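Long-range contacts in acetyltransferase, GNAT family (Colwellia psychrerythraea, PDB 3IWG), which probably acts as an acyltransferase of the GNAT family, transferring acyl groups other than aminoacyl groups: residues Phe48-Phe57 with Gln68-Gln76; Ser79-Gln88 with Tyr109-Ser117. All coordinates share one frame; numbering follows the deposited sequence.

Contact 1: residues Phe48-Phe57 with Gln68-Gln76; sequences FYVNKNLVGF and QYYLQPEFQ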
loop_
_atom_site.group_PDB
_atom_site.type_symbol
_atom_site.label_atom_id
_atom_site.label_comp_id
_atom_site.label_asym_id
_atom_site.label_seq_id
_atom_site.Cartn_x
_atom_site.Cartn_y
_atom_site.Cartn_z
ATOM N N PHE A 48 4.887 -19.410 -23.520
ATOM C CA PHE A 48 5.376 -20.501 -24.295
ATOM C C PHE A 48 4.324 -20.726 -25.383
ATOM O O PHE A 48 3.126 -20.935 -25.119
ATOM C CB PHE A 48 5.529 -21.747 -23.422
ATOM C CG PHE A 48 6.416 -21.562 -22.202
ATOM C CD1 PHE A 48 7.636 -20.894 -22.292
ATOM C CD2 PHE A 48 6.058 -22.111 -20.974
ATOM C CE1 PHE A 48 8.468 -20.740 -21.170
ATOM C CE2 PHE A 48 6.892 -21.973 -19.862
ATOM C CZ PHE A 48 8.097 -21.290 -19.969
ATOM N N TYR A 49 4.793 -20.667 -26.617
ATOM C CA TYR A 49 3.931 -20.601 -27.772
ATOM C C TYR A 49 4.255 -21.767 -28.668
ATOM O O TYR A 49 5.392 -21.933 -29.131
ATOM C CB TYR A 49 4.138 -19.294 -28.516
ATOM C CG TYR A 49 3.587 -18.091 -27.803
ATOM C CD1 TYR A 49 4.306 -17.468 -26.788
ATOM C CD2 TYR A 49 2.344 -17.573 -28.137
ATOM C CE1 TYR A 49 3.795 -16.343 -26.130
ATOM C CE2 TYR A 49 1.831 -16.450 -27.495
ATOM C CZ TYR A 49 2.564 -15.842 -26.498
ATOM O OH TYR A 49 2.072 -14.724 -25.884
ATOM N N VAL A 50 3.245 -22.609 -28.825
ATOM C CA VAL A 50 3.217 -23.610 -29.856
ATOM C C VAL A 50 2.332 -23.011 -30.962
ATOM O O VAL A 50 1.120 -22.704 -30.776
ATOM C CB VAL A 50 2.705 -24.969 -29.323
ATOM C CG1 VAL A 50 1.710 -25.601 -30.288
ATOM C CG2 VAL A 50 3.896 -25.907 -29.035
ATOM N N ASN A 51 3.000 -22.758 -32.088
ATOM C CA ASN A 51 2.342 -22.428 -33.333
ATOM C C ASN A 51 1.460 -21.203 -33.198
ATOM O O ASN A 51 0.453 -21.082 -33.874
ATOM C CB ASN A 51 1.543 -23.650 -33.804
ATOM C CG ASN A 51 1.389 -23.699 -35.317
ATOM O OD1 ASN A 51 1.621 -24.737 -35.946
ATOM N ND2 ASN A 51 1.006 -22.568 -35.911
ATOM N N LYS A 52 1.864 -20.297 -32.313
ATOM C CA LYS A 52 1.151 -19.044 -32.042
ATOM C C LYS A 52 -0.118 -19.219 -31.189
ATOM O O LYS A 52 -0.958 -18.300 -31.106
ATOM C CB LYS A 52 0.866 -18.272 -33.344
ATOM C CG LYS A 52 1.222 -16.770 -33.259
ATOM C CD LYS A 52 1.445 -16.137 -34.657
ATOM C CE LYS A 52 2.460 -14.983 -34.595
ATOM N NZ LYS A 52 2.061 -13.805 -35.426
ATOM N N ASN A 53 -0.237 -20.376 -30.530
ATOM C CA ASN A 53 -1.135 -20.488 -29.373
ATOM C C ASN A 53 -0.369 -20.541 -28.037
ATOM O O ASN A 53 0.564 -21.335 -27.854
ATOM C CB ASN A 53 -2.105 -21.690 -29.489
ATOM C CG ASN A 53 -3.187 -21.685 -28.370
ATOM O OD1 ASN A 53 -3.592 -22.743 -27.880
ATOM N ND2 ASN A 53 -3.617 -20.476 -27.943
ATOM N N LEU A 54 -0.797 -19.704 -27.107
ATOM C CA LEU A 54 -0.211 -19.631 -25.776
ATOM C C LEU A 54 -0.561 -20.845 -24.895
ATOM O O LEU A 54 -1.635 -20.890 -24.314
ATOM C CB LEU A 54 -0.723 -18.363 -25.110
ATOM C CG LEU A 54 -0.195 -17.999 -23.730
ATOM C CD1 LEU A 54 1.334 -17.946 -23.775
ATOM C CD2 LEU A 54 -0.848 -16.648 -23.322
ATOM N N VAL A 55 0.358 -21.801 -24.767
ATOM C CA VAL A 55 0.087 -23.073 -24.054
ATOM C C VAL A 55 0.835 -23.270 -22.714
ATOM O O VAL A 55 0.736 -24.341 -22.071
ATOM C CB VAL A 55 0.392 -24.249 -24.983
ATOM C CG1 VAL A 55 -0.369 -24.056 -26.305
ATOM C CG2 VAL A 55 1.892 -24.375 -25.229
ATOM N N GLY A 56 1.584 -22.247 -22.302
ATOM C CA GLY A 56 2.212 -22.225 -20.987
ATOM C C GLY A 56 2.924 -20.926 -20.678
ATOM O O GLY A 56 3.003 -20.044 -21.534
ATOM N N PHE A 57 3.483 -20.822 -19.469
ATOM C CA PHE A 57 4.192 -19.614 -19.054
ATOM C C PHE A 57 5.184 -19.834 -17.888
ATOM O O PHE A 57 5.146 -20.844 -17.177
ATOM C CB PHE A 57 3.184 -18.527 -18.609
ATOM C CG PHE A 57 2.700 -18.733 -17.215
ATOM C CD1 PHE A 57 1.637 -19.573 -16.953
ATOM C CD2 PHE A 57 3.366 -18.165 -16.149
ATOM C CE1 PHE A 57 1.213 -19.795 -15.632
ATOM C CE2 PHE A 57 2.971 -18.396 -14.857
ATOM C CZ PHE A 57 1.901 -19.209 -14.593
ATOM N N GLN A 68 7.343 -19.257 -10.961
ATOM C CA GLN A 68 6.209 -20.043 -11.477
ATOM C C GLN A 68 6.591 -20.612 -12.850
ATOM O O GLN A 68 7.340 -19.971 -13.601
ATOM C CB GLN A 68 4.956 -19.166 -11.620
ATOM C CG GLN A 68 4.428 -18.588 -10.330
ATOM C CD GLN A 68 3.140 -17.742 -10.516
ATOM O OE1 GLN A 68 2.907 -17.172 -11.573
ATOM N NE2 GLN A 68 2.325 -17.646 -9.457
ATOM N N TYR A 69 6.093 -21.808 -13.138
ATOM C CA TYR A 69 6.288 -22.477 -14.425
ATOM C C TYR A 69 5.105 -23.413 -14.679
ATOM O O TYR A 69 4.640 -24.130 -13.771
ATOM C CB TYR A 69 7.557 -23.281 -14.423
ATOM C CG TYR A 69 7.790 -24.104 -15.687
ATOM C CD1 TYR A 69 7.199 -25.357 -15.872
ATOM C CD2 TYR A 69 8.626 -23.624 -16.697
ATOM C CE1 TYR A 69 7.429 -26.098 -17.058
ATOM C CE2 TYR A 69 8.845 -24.337 -17.858
ATOM C CZ TYR A 69 8.269 -25.578 -18.022
ATOM O OH TYR A 69 8.549 -26.245 -19.167
ATOM N N TYR A 70 4.593 -23.390 -15.895
ATOM C CA TYR A 70 3.447 -24.214 -16.210
ATOM C C TYR A 70 3.379 -24.426 -17.711
ATOM O O TYR A 70 3.479 -23.463 -18.475
ATOM C CB TYR A 70 2.153 -23.570 -15.712
ATOM C CG TYR A 70 0.934 -24.355 -16.068
ATOM C CD1 TYR A 70 0.498 -25.372 -15.248
ATOM C CD2 TYR A 70 0.248 -24.124 -17.249
ATOM C CE1 TYR A 70 -0.592 -26.127 -15.553
ATOM C CE2 TYR A 70 -0.874 -24.875 -17.578
ATOM C CZ TYR A 70 -1.282 -25.895 -16.727
ATOM O OH TYR A 70 -2.375 -26.676 -17.024
ATOM N N LEU A 71 3.206 -25.683 -18.114
ATOM C CA LEU A 71 2.856 -26.067 -19.504
ATOM C C LEU A 71 1.594 -26.893 -19.521
ATOM O O LEU A 71 1.399 -27.752 -18.663
ATOM C CB LEU A 71 3.950 -26.931 -20.117
ATOM C CG LEU A 71 4.707 -26.259 -21.243
ATOM C CD1 LEU A 71 5.762 -27.206 -21.788
ATOM C CD2 LEU A 71 3.772 -25.806 -22.353
ATOM N N GLN A 72 0.737 -26.668 -20.495
ATOM C CA GLN A 72 -0.417 -27.540 -20.625
ATOM C C GLN A 72 0.007 -29.029 -20.495
ATOM O O GLN A 72 1.122 -29.447 -20.898
ATOM C CB GLN A 72 -1.197 -27.264 -21.897
ATOM C CG GLN A 72 -2.287 -26.232 -21.667
ATOM C CD GLN A 72 -2.683 -25.526 -22.927
ATOM O OE1 GLN A 72 -2.278 -25.931 -24.020
ATOM N NE2 GLN A 72 -3.469 -24.451 -22.794
ATOM N N PRO A 73 -0.853 -29.814 -19.835
ATOM C CA PRO A 73 -0.422 -31.088 -19.232
ATOM C C PRO A 73 0.108 -32.093 -20.229
ATOM O O PRO A 73 0.914 -32.955 -19.858
ATOM C CB PRO A 73 -1.692 -31.610 -18.549
ATOM C CG PRO A 73 -2.835 -30.829 -19.175
ATOM C CD PRO A 73 -2.265 -29.502 -19.565
ATOM N N GLU A 74 -0.317 -31.956 -21.487
ATOM C CA GLU A 74 0.049 -32.894 -22.526
ATOM C C GLU A 74 1.433 -32.698 -23.166
ATOM O O GLU A 74 1.730 -33.371 -24.197
ATOM C CB GLU A 74 -1.017 -32.890 -23.634
ATOM C CG GLU A 74 -1.075 -31.623 -24.480
ATOM C CD GLU A 74 -2.115 -30.604 -23.992
ATOM O OE1 GLU A 74 -2.461 -30.603 -22.772
ATOM O OE2 GLU A 74 -2.565 -29.788 -24.842
ATOM N N PHE A 75 2.280 -31.824 -22.589
ATOM C CA PHE A 75 3.633 -31.622 -23.142
ATOM C C PHE A 75 4.759 -32.129 -22.231
ATOM O O PHE A 75 5.876 -31.616 -22.282
ATOM C CB PHE A 75 3.929 -30.182 -23.532
ATOM C CG PHE A 75 2.850 -29.503 -24.354
ATOM C CD1 PHE A 75 1.581 -29.313 -23.857
ATOM C CD2 PHE A 75 3.147 -28.962 -25.593
ATOM C CE1 PHE A 75 0.636 -28.646 -24.587
ATOM C CE2 PHE A 75 2.184 -28.302 -26.337
ATOM C CZ PHE A 75 0.931 -28.146 -25.833
ATOM N N GLN A 76 4.480 -33.154 -21.436
ATOM C CA GLN A 76 5.545 -33.926 -20.766
ATOM C C GLN A 76 6.955 -33.727 -21.402
ATOM O O GLN A 76 7.869 -33.205 -20.744
ATOM C CB GLN A 76 5.170 -35.443 -20.751
ATOM C CG GLN A 76 6.157 -36.425 -20.005
ATOM C CD GLN A 76 6.432 -36.049 -18.529
ATOM O OE1 GLN A 76 5.518 -35.747 -17.756
ATOM N NE2 GLN A 76 7.693 -36.068 -18.150
#
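G56 and L71 face each other as a non-hydrogen-bonded pair of the antiparallel β hairpin 53-60/65-71, within a GNAT-family region of the chain. The next pair, F57 and Y70, is hydrogen-bonded: F57 N gives to Y70 O at 2.8 Å and Y70 N to F57 O at 2.9 Å. V55 and G56 together face F48, a classic β bulge in the adjoining strand pair, yet V55 O still takes a nearly straight bond from Q72 N (2.8 Å, 164° at the hydrogen). Packing is tight here: G56 CA comes to 3.1 Å from Y70 O, so close that a side chain at G56 would clash with Y70 O and L71 CD2. On the face with L71, F48 CE2 meets Y69 CE2 at 3.7 Å, the rings inclined at 51°, and L82 of helix 76-87 touches both. F57 turns to the other face; its CG lies between the backbone N and carbonyl carbon (chi1 81°), which brings the ring to Q68, whose OE1 meets the ring edge 3.5 Å from CE2 and is hydrogen-bonded to K20 NZ of helix 17-26. The extended, partly exposed Q72 side chain covers buried V55, crossing it at about a right angle with OE1 3.3 Å from V55 CB. Replacing Q72 by alanine removes the amide and would probably uncover CB and CG1 of V55 on this side. The looser side lies toward the type I' turn V50-N53, whose N51-N53 are solvent-exposed; there V50 CG2 and V55 CG2 approach the F75 ring obliquely, V55 CG2 reaching F75 CZ at 3.9 Å.

Contact 2: residues Ser79-Gln88 with Tyr109-Ser117; sequences SQELFTLISQ and YQALCLDNS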
loop_
_atom_site.group_PDB
_atom_site.type_symbol
_atom_site.label_atom_id
_atom_site.label_comp_id
_atom_site.label_asym_id
_atom_site.label_seq_id
_atom_site.Cartn_x
_atom_site.Cartn_y
_atom_site.Cartn_z
ATOM N N SER A 79 8.237 -30.384 -22.357
ATOM C CA SER A 79 8.342 -29.611 -21.117
ATOM C C SER A 79 9.744 -29.709 -20.498
ATOM O O SER A 79 10.315 -28.699 -20.037
ATOM C CB SER A 79 7.264 -30.029 -20.095
ATOM O OG SER A 79 7.176 -29.105 -19.025
ATOM N N GLN A 80 10.288 -30.920 -20.513
ATOM C CA GLN A 80 11.605 -31.194 -19.994
ATOM C C GLN A 80 12.665 -30.528 -20.845
ATOM O O GLN A 80 13.612 -29.952 -20.310
ATOM C CB GLN A 80 11.843 -32.718 -19.933
ATOM C CG GLN A 80 10.826 -33.467 -19.058
ATOM C CD GLN A 80 11.081 -34.970 -18.937
ATOM O OE1 GLN A 80 10.143 -35.757 -19.019
ATOM N NE2 GLN A 80 12.344 -35.373 -18.724
ATOM N N GLU A 81 12.523 -30.645 -22.165
ATOM C CA GLU A 81 13.429 -29.997 -23.127
ATOM C C GLU A 81 13.422 -28.516 -22.807
ATOM O O GLU A 81 14.471 -27.895 -22.630
ATOM C CB GLU A 81 12.952 -30.182 -24.588
ATOM C CG GLU A 81 13.241 -31.517 -25.267
ATOM C CD GLU A 81 12.857 -31.535 -26.789
ATOM O OE1 GLU A 81 13.773 -31.474 -27.645
ATOM O OE2 GLU A 81 11.652 -31.618 -27.146
ATOM N N LEU A 82 12.222 -27.963 -22.689
ATOM C CA LEU A 82 12.038 -26.526 -22.387
ATOM C C LEU A 82 12.717 -26.064 -21.087
ATOM O O LEU A 82 13.616 -25.221 -21.084
ATOM C CB LEU A 82 10.546 -26.181 -22.365
ATOM C CG LEU A 82 10.224 -24.696 -22.114
ATOM C CD1 LEU A 82 10.968 -23.762 -23.105
ATOM C CD2 LEU A 82 8.723 -24.461 -22.142
ATOM N N PHE A 83 12.311 -26.653 -19.982
ATOM C CA PHE A 83 12.890 -26.287 -18.708
ATOM C C PHE A 83 14.418 -26.375 -18.699
ATOM O O PHE A 83 15.079 -25.483 -18.179
ATOM C CB PHE A 83 12.296 -27.133 -17.576
ATOM C CG PHE A 83 12.465 -26.515 -16.210
ATOM C CD1 PHE A 83 13.659 -26.632 -15.525
ATOM C CD2 PHE A 83 11.427 -25.807 -15.630
ATOM C CE1 PHE A 83 13.803 -26.058 -14.320
ATOM C CE2 PHE A 83 11.566 -25.256 -14.405
ATOM C CZ PHE A 83 12.744 -25.374 -13.745
ATOM N N THR A 84 14.971 -27.451 -19.254
ATOM C CA THR A 84 16.422 -27.617 -19.356
ATOM C C THR A 84 17.066 -26.459 -20.129
ATOM O O THR A 84 18.031 -25.875 -19.673
ATOM C CB THR A 84 16.791 -28.982 -20.028
ATOM O OG1 THR A 84 16.418 -30.065 -19.158
ATOM C CG2 THR A 84 18.293 -29.067 -20.364
ATOM N N LEU A 85 16.537 -26.146 -21.305
ATOM C CA LEU A 85 17.007 -25.013 -22.116
ATOM C C LEU A 85 17.016 -23.728 -21.306
ATOM O O LEU A 85 17.994 -22.983 -21.293
ATOM C CB LEU A 85 16.077 -24.833 -23.324
ATOM C CG LEU A 85 16.179 -23.612 -24.239
ATOM C CD1 LEU A 85 17.534 -23.533 -24.890
ATOM C CD2 LEU A 85 15.131 -23.728 -25.327
ATOM N N ILE A 86 15.909 -23.478 -20.621
ATOM C CA ILE A 86 15.782 -22.272 -19.803
ATOM C C ILE A 86 16.733 -22.307 -18.607
ATOM O O ILE A 86 17.391 -21.311 -18.353
ATOM C CB ILE A 86 14.334 -22.027 -19.320
ATOM C CG1 ILE A 86 13.368 -21.933 -20.505
ATOM C CG2 ILE A 86 14.249 -20.720 -18.544
ATOM C CD1 ILE A 86 11.930 -22.184 -20.131
ATOM N N SER A 87 16.810 -23.443 -17.898
ATOM C CA SER A 87 17.742 -23.611 -16.736
ATOM C C SER A 87 19.244 -23.617 -17.084
ATOM O O SER A 87 20.051 -23.192 -16.254
ATOM C CB SER A 87 17.396 -24.856 -15.876
ATOM O OG SER A 87 17.113 -26.016 -16.648
ATOM N N GLN A 88 19.617 -24.104 -18.273
ATOM C CA GLN A 88 21.007 -23.981 -18.784
ATOM C C GLN A 88 21.224 -22.715 -19.635
ATOM O O GLN A 88 22.083 -22.699 -20.518
ATOM C CB GLN A 88 21.441 -25.229 -19.583
ATOM C CG GLN A 88 22.197 -26.293 -18.758
ATOM C CD GLN A 88 21.260 -27.123 -17.857
ATOM O OE1 GLN A 88 20.249 -26.611 -17.336
ATOM N NE2 GLN A 88 21.593 -28.414 -17.680
ATOM N N TYR A 109 6.349 -28.509 -11.546
ATOM C CA TYR A 109 7.397 -27.487 -11.602
ATOM C C TYR A 109 8.529 -27.981 -10.740
ATOM O O TYR A 109 9.704 -27.914 -11.117
ATOM C CB TYR A 109 6.763 -26.145 -11.155
ATOM C CG TYR A 109 7.651 -24.963 -10.827
ATOM C CD1 TYR A 109 8.894 -24.802 -11.393
ATOM C CD2 TYR A 109 7.199 -23.972 -9.958
ATOM C CE1 TYR A 109 9.676 -23.690 -11.107
ATOM C CE2 TYR A 109 7.982 -22.877 -9.657
ATOM C CZ TYR A 109 9.218 -22.736 -10.229
ATOM O OH TYR A 109 10.029 -21.660 -9.887
ATOM N N GLN A 110 8.186 -28.535 -9.591
ATOM C CA GLN A 110 9.214 -29.096 -8.674
ATOM C C GLN A 110 10.045 -30.190 -9.349
ATOM O O GLN A 110 11.286 -30.225 -9.216
ATOM C CB GLN A 110 8.565 -29.666 -7.401
ATOM C CG GLN A 110 9.541 -30.306 -6.444
ATOM C CD GLN A 110 8.886 -30.921 -5.197
ATOM O OE1 GLN A 110 9.169 -30.487 -4.074
ATOM N NE2 GLN A 110 8.006 -31.904 -5.387
ATOM N N ALA A 111 9.364 -31.077 -10.071
ATOM C CA ALA A 111 10.053 -32.184 -10.686
ATOM C C ALA A 111 11.173 -31.654 -11.520
ATOM O O ALA A 111 12.301 -32.164 -11.469
ATOM C CB ALA A 111 9.105 -33.022 -11.551
ATOM N N LEU A 112 10.862 -30.609 -12.284
ATOM C CA LEU A 112 11.800 -30.134 -13.281
ATOM C C LEU A 112 12.940 -29.461 -12.606
ATOM O O LEU A 112 14.066 -29.565 -13.076
ATOM C CB LEU A 112 11.109 -29.218 -14.297
ATOM C CG LEU A 112 10.002 -29.954 -15.055
ATOM C CD1 LEU A 112 9.098 -29.005 -15.915
ATOM C CD2 LEU A 112 10.654 -31.017 -15.921
ATOM N N CYS A 113 12.671 -28.794 -11.489
ATOM C CA CYS A 113 13.737 -28.186 -10.704
ATOM C C CYS A 113 14.673 -29.241 -10.162
ATOM O O CYS A 113 15.895 -29.121 -10.271
ATOM C CB CYS A 113 13.184 -27.376 -9.533
ATOM S SG CYS A 113 12.205 -25.846 -9.981
ATOM N N LEU A 114 14.093 -30.285 -9.573
ATOM C CA LEU A 114 14.862 -31.437 -9.089
ATOM C C LEU A 114 15.811 -31.919 -10.167
ATOM O O LEU A 114 16.987 -32.010 -9.899
ATOM C CB LEU A 114 13.947 -32.573 -8.606
ATOM C CG LEU A 114 13.282 -32.238 -7.270
ATOM C CD1 LEU A 114 12.137 -33.165 -6.922
ATOM C CD2 LEU A 114 14.339 -32.201 -6.168
ATOM N N ASP A 115 15.297 -32.138 -11.387
ATOM C CA ASP A 115 16.081 -32.657 -12.524
ATOM C C ASP A 115 17.252 -31.773 -12.864
ATOM O O ASP A 115 18.318 -32.238 -13.231
ATOM C CB ASP A 115 15.213 -32.750 -13.819
ATOM C CG ASP A 115 14.152 -33.891 -13.784
ATOM O OD1 ASP A 115 14.247 -34.769 -12.895
ATOM O OD2 ASP A 115 13.237 -33.926 -14.658
ATOM N N ASN A 116 17.061 -30.466 -12.748
ATOM C CA ASN A 116 18.014 -29.566 -13.353
ATOM C C ASN A 116 18.834 -28.756 -12.407
ATOM O O ASN A 116 19.576 -27.892 -12.855
ATOM C CB ASN A 116 17.269 -28.619 -14.267
ATOM C CG ASN A 116 16.627 -29.322 -15.377
ATOM O OD1 ASN A 116 17.268 -29.616 -16.378
ATOM N ND2 ASN A 116 15.332 -29.592 -15.232
ATOM N N SER A 117 18.713 -29.005 -11.112
ATOM C CA SER A 117 19.376 -28.116 -10.145
ATOM C C SER A 117 20.611 -28.758 -9.566
ATOM O O SER A 117 20.705 -29.978 -9.478
ATOM C CB SER A 117 18.416 -27.729 -9.034
ATOM O OG SER A 117 17.259 -27.134 -9.596
#
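T84 OG1 lies 2.9 Å from N116 OD1 on the other helix and 3.0 Å from Q80 O one turn back, within reach of both. The other end of the N116 amide turns back to its own helix, where ND2 gives to L112 O, close to the amide plane, in a bond whose modelled length is doubtful. This contact would help hold OD1 toward T84, while ND2 lies obliquely beside the F83 ring, 3.4 Å from CD1. S87 OG closes on F83 O at 2.6 Å from above the carbonyl plane, sharing that oxygen with S87 N, and the same OG packs against N116 CB. Helix segments 79-87 and 109-116 cross at -55°, and F83 fits as a knob into a hole formed by Y109, L112, C113 and N116. With CG anti to the backbone N (chi1 -160°), the F83 ring reaches across to the second helix, and L112 CB lies over one face in a CH-π contact, 3.7 Å from the ring centroid. C113 SG approaches obliquely, 3.8 Å from F83 CZ, a sulfur-aromatic contact. Y69 of strand 65-71 adds an edge-to-face ring pair with F83. The L112 methyls spread along the first helix, CD1 touching S79 OG, which is hydrogen-bonded to Y69 OH, and CD2 meeting CG of Q80. On the side of strand 99-103, which the Y109 side chain touches at A100 and V102, F83 CE2 stands at the edge of the Y109 ring, 4.1 Å from its CD1.

Overall arrangement
After strand 6-9 and two helices, the chain runs through strands 44-50, 53-60 and 65-71, and contact 1 closes the short connection of the hairpin formed by the last two. Helix 76-87 follows directly; strand 99-103 and helix 107-116 come next, and contact 2 closes this longer loop. The contacts are thus in series and neither nest nor cross. The centres of contact 1 and contact 2 lie about 14 Å apart, on the same side of the chain's centre. Y69 joins them, its CE1 packing 3.5 Å from L112 CD1 and its OH probably hydrogen-bonded to S79 O, while L71 CD1 meets S79 CA. Together they tie the hairpin to two helices in the N-terminal GNAT-family part.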